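Local coordinates for protein bile salt hydrolase/transferase (Clostridium perfringens, PDB 2BJF) that hydrolyses the amide bond of glycine- and taurine-conjugated bile salts, releasing free bile acids, and is also a bile acid amine N-acyltransferase, at residues 3-7 / 232-236. Numbering follows the deposited sequence.
Sequences TGLAL and VAFLR
Arg236 lays its aliphatic stem over the ends of Leu5 and Leu7, joining helix 225-243 to strand 3-8, the strand that follows the nucleophile Cys2 in this N-terminal nucleophile (Ntn) hydrolase. In the αββα sandwich of the Ntn fold this is helix-on-sheet packing; segments 3-7 and 232-236 run nearly parallel, their axes 10.3 Å apart at closest approach and 19° in direction. The Leu5 side chain runs aslant to the stem, and its CD1 meets Arg236 CD at 3.8 Å, while Leu7 and the arginine pass in opposite directions, Leu7 CD1 lying 3.8 Å from Arg236 CG. One turn earlier in the helix, Val232 points at the strand and meets Thr3 tip to tip, Val232 CG1 lying 3.8 Å from Thr3 CG2; Val232 CG2 lies 4.2 Å from Leu5 CD1. Thr3 chi1 of -52° leaves CG2 anti to the backbone N and turned to the valine, while OG1 makes a weak hydrogen bond with Arg228. Ile255 of helix 249-257 touches both Leu5 and Val232, and Val172 of the neighbouring strand touches Leu5, Val232 and Arg236. The Thr3 side chain lies about 6 Å from that of Cys2. Extended from CG to NE, Arg236 carries its guanidinium to the strand backbone, where NH2 makes a weak second bond to Ala6 O, and Arg236 NE donates to Ala6 O at 2.7 Å, with a C=O...N angle of 179° and the oxygen in the guanidinium plane.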
ATOM      1  N   THR A   3     -14.284   8.660 -13.953  1.00 11.97           N
ATOM      2  CA  THR A   3     -13.622   7.528 -14.589  1.00 11.70           C
ATOM      3  C   THR A   3     -14.308   7.209 -15.911  1.00 11.64           C
ATOM      4  O   THR A   3     -15.512   6.954 -15.945  1.00 11.92           O
ATOM      5  CB  THR A   3     -13.613   6.274 -13.683  1.00 11.76           C
ATOM      6  OG1 THR A   3     -13.078   6.610 -12.396  1.00 11.06           O
ATOM      7  CG2 THR A   3     -12.772   5.166 -14.303  1.00 11.67           C
ATOM      8  N   GLY A   4     -13.532   7.243 -16.991  1.00 11.43           N
ATOM      9  CA  GLY A   4     -14.012   6.870 -18.318  1.00 11.24           C
ATOM     10  C   GLY A   4     -13.624   5.441 -18.645  1.00 11.13           C
ATOM     11  O   GLY A   4     -12.567   4.966 -18.223  1.00 11.24           O
ATOM     12  N   LEU A   5     -14.482   4.759 -19.400  1.00 11.05           N
ATOM     13  CA  LEU A   5     -14.278   3.348 -19.730  1.00 11.06           C
ATOM     14  C   LEU A   5     -14.794   3.010 -21.124  1.00 11.13           C
ATOM     15  O   LEU A   5     -15.898   3.410 -21.502  1.00 11.02           O
ATOM     16  CB  LEU A   5     -14.962   2.449 -18.687  1.00 11.01           C
ATOM     17  CG  LEU A   5     -14.964   0.926 -18.883  1.00 10.90           C
ATOM     18  CD1 LEU A   5     -13.553   0.345 -18.859  1.00 10.88           C
ATOM     19  CD2 LEU A   5     -15.839   0.246 -17.837  1.00 10.98           C
ATOM     20  N   ALA A   6     -13.981   2.275 -21.879  1.00 11.39           N
ATOM     21  CA  ALA A   6     -14.399   1.698 -23.155  1.00 11.78           C
ATOM     22  C   ALA A   6     -14.278   0.180 -23.078  1.00 12.15           C
ATOM     23  O   ALA A   6     -13.256  -0.346 -22.634  1.00 12.14           O
ATOM     24  CB  ALA A   6     -13.560   2.250 -24.298  1.00 11.81           C
ATOM     25  N   LEU A   7     -15.324  -0.520 -23.511  1.00 12.71           N
ATOM     26  CA  LEU A   7     -15.394  -1.971 -23.361  1.00 13.45           C
ATOM     27  C   LEU A   7     -16.172  -2.605 -24.512  1.00 13.82           C
ATOM     28  O   LEU A   7     -17.274  -2.160 -24.840  1.00 14.24           O
ATOM     29  CB  LEU A   7     -16.054  -2.311 -22.018  1.00 13.51           C
ATOM     30  CG  LEU A   7     -15.895  -3.687 -21.368  1.00 13.93           C
ATOM     31  CD1 LEU A   7     -14.451  -3.952 -20.949  1.00 14.05           C
ATOM     32  CD2 LEU A   7     -16.821  -3.781 -20.166  1.00 13.49           C
ATOM     33  N   VAL A 232      -9.281   0.519 -12.400  1.00  9.80           N
ATOM     34  CA  VAL A 232     -10.113   0.317 -13.591  1.00 10.04           C
ATOM     35  C   VAL A 232      -9.321  -0.326 -14.742  1.00  9.93           C
ATOM     36  O   VAL A 232      -9.850  -1.167 -15.467  1.00 10.06           O
ATOM     37  CB  VAL A 232     -10.873   1.615 -14.018  1.00 10.06           C
ATOM     38  CG1 VAL A 232      -9.923   2.701 -14.511  1.00 10.30           C
ATOM     39  CG2 VAL A 232     -11.941   1.310 -15.057  1.00 10.97           C
ATOM     40  N   ALA A 233      -8.050   0.048 -14.880  1.00 10.04           N
ATOM     41  CA  ALA A 233      -7.197  -0.517 -15.928  1.00 10.02           C
ATOM     42  C   ALA A 233      -7.037  -2.030 -15.778  1.00 10.07           C
ATOM     43  O   ALA A 233      -7.170  -2.773 -16.754  1.00 10.04           O
ATOM     44  CB  ALA A 233      -5.838   0.165 -15.936  1.00 10.03           C
ATOM     45  N   PHE A 234      -6.770  -2.482 -14.555  1.00 10.28           N
ATOM     46  CA  PHE A 234      -6.554  -3.903 -14.300  1.00 10.36           C
ATOM     47  C   PHE A 234      -7.845  -4.723 -14.216  1.00 10.51           C
ATOM     48  O   PHE A 234      -7.870  -5.870 -14.658  1.00 10.40           O
ATOM     49  CB  PHE A 234      -5.663  -4.111 -13.070  1.00 10.39           C
ATOM     50  CG  PHE A 234      -4.207  -3.847 -13.335  1.00 10.46           C
ATOM     51  CD1 PHE A 234      -3.391  -4.840 -13.873  1.00 10.87           C
ATOM     52  CD2 PHE A 234      -3.653  -2.599 -13.068  1.00 10.69           C
ATOM     53  CE1 PHE A 234      -2.037  -4.597 -14.132  1.00 11.33           C
ATOM     54  CE2 PHE A 234      -2.302  -2.342 -13.322  1.00 11.01           C
ATOM     55  CZ  PHE A 234      -1.494  -3.346 -13.857  1.00 11.35           C
ATOM     56  N   LEU A 235      -8.911  -4.137 -13.669  1.00 10.80           N
ATOM     57  CA  LEU A 235     -10.220  -4.804 -13.652  1.00 11.07           C
ATOM     58  C   LEU A 235     -10.730  -5.050 -15.070  1.00 11.00           C
ATOM     59  O   LEU A 235     -11.286  -6.110 -15.362  1.00 11.08           O
ATOM     60  CB  LEU A 235     -11.254  -3.995 -12.860  1.00 11.25           C
ATOM     61  CG  LEU A 235     -11.093  -3.858 -11.344  1.00 12.14           C
ATOM     62  CD1 LEU A 235     -12.213  -2.997 -10.811  1.00 13.11           C
ATOM     63  CD2 LEU A 235     -11.075  -5.200 -10.635  1.00 13.45           C
ATOM     64  N   ARG A 236     -10.533  -4.063 -15.943  1.00 11.08           N
ATOM     65  CA  ARG A 236     -10.896  -4.180 -17.354  1.00 11.19           C
ATOM     66  C   ARG A 236     -10.063  -5.261 -18.040  1.00 11.20           C
ATOM     67  O   ARG A 236     -10.606  -6.129 -18.724  1.00 11.20           O
ATOM     68  CB  ARG A 236     -10.713  -2.835 -18.063  1.00 11.16           C
ATOM     69  CG  ARG A 236     -11.049  -2.844 -19.545  1.00 11.65           C
ATOM     70  CD  ARG A 236     -10.613  -1.551 -20.211  1.00 11.76           C
ATOM     71  NE  ARG A 236     -11.009  -1.514 -21.616  1.00 11.98           N
ATOM     72  CZ  ARG A 236     -10.256  -1.937 -22.627  1.00 12.97           C
ATOM     73  NH1 ARG A 236      -9.043  -2.430 -22.405  1.00 13.00           N
ATOM     74  NH2 ARG A 236     -10.716  -1.863 -23.869  1.00 13.49           N
TER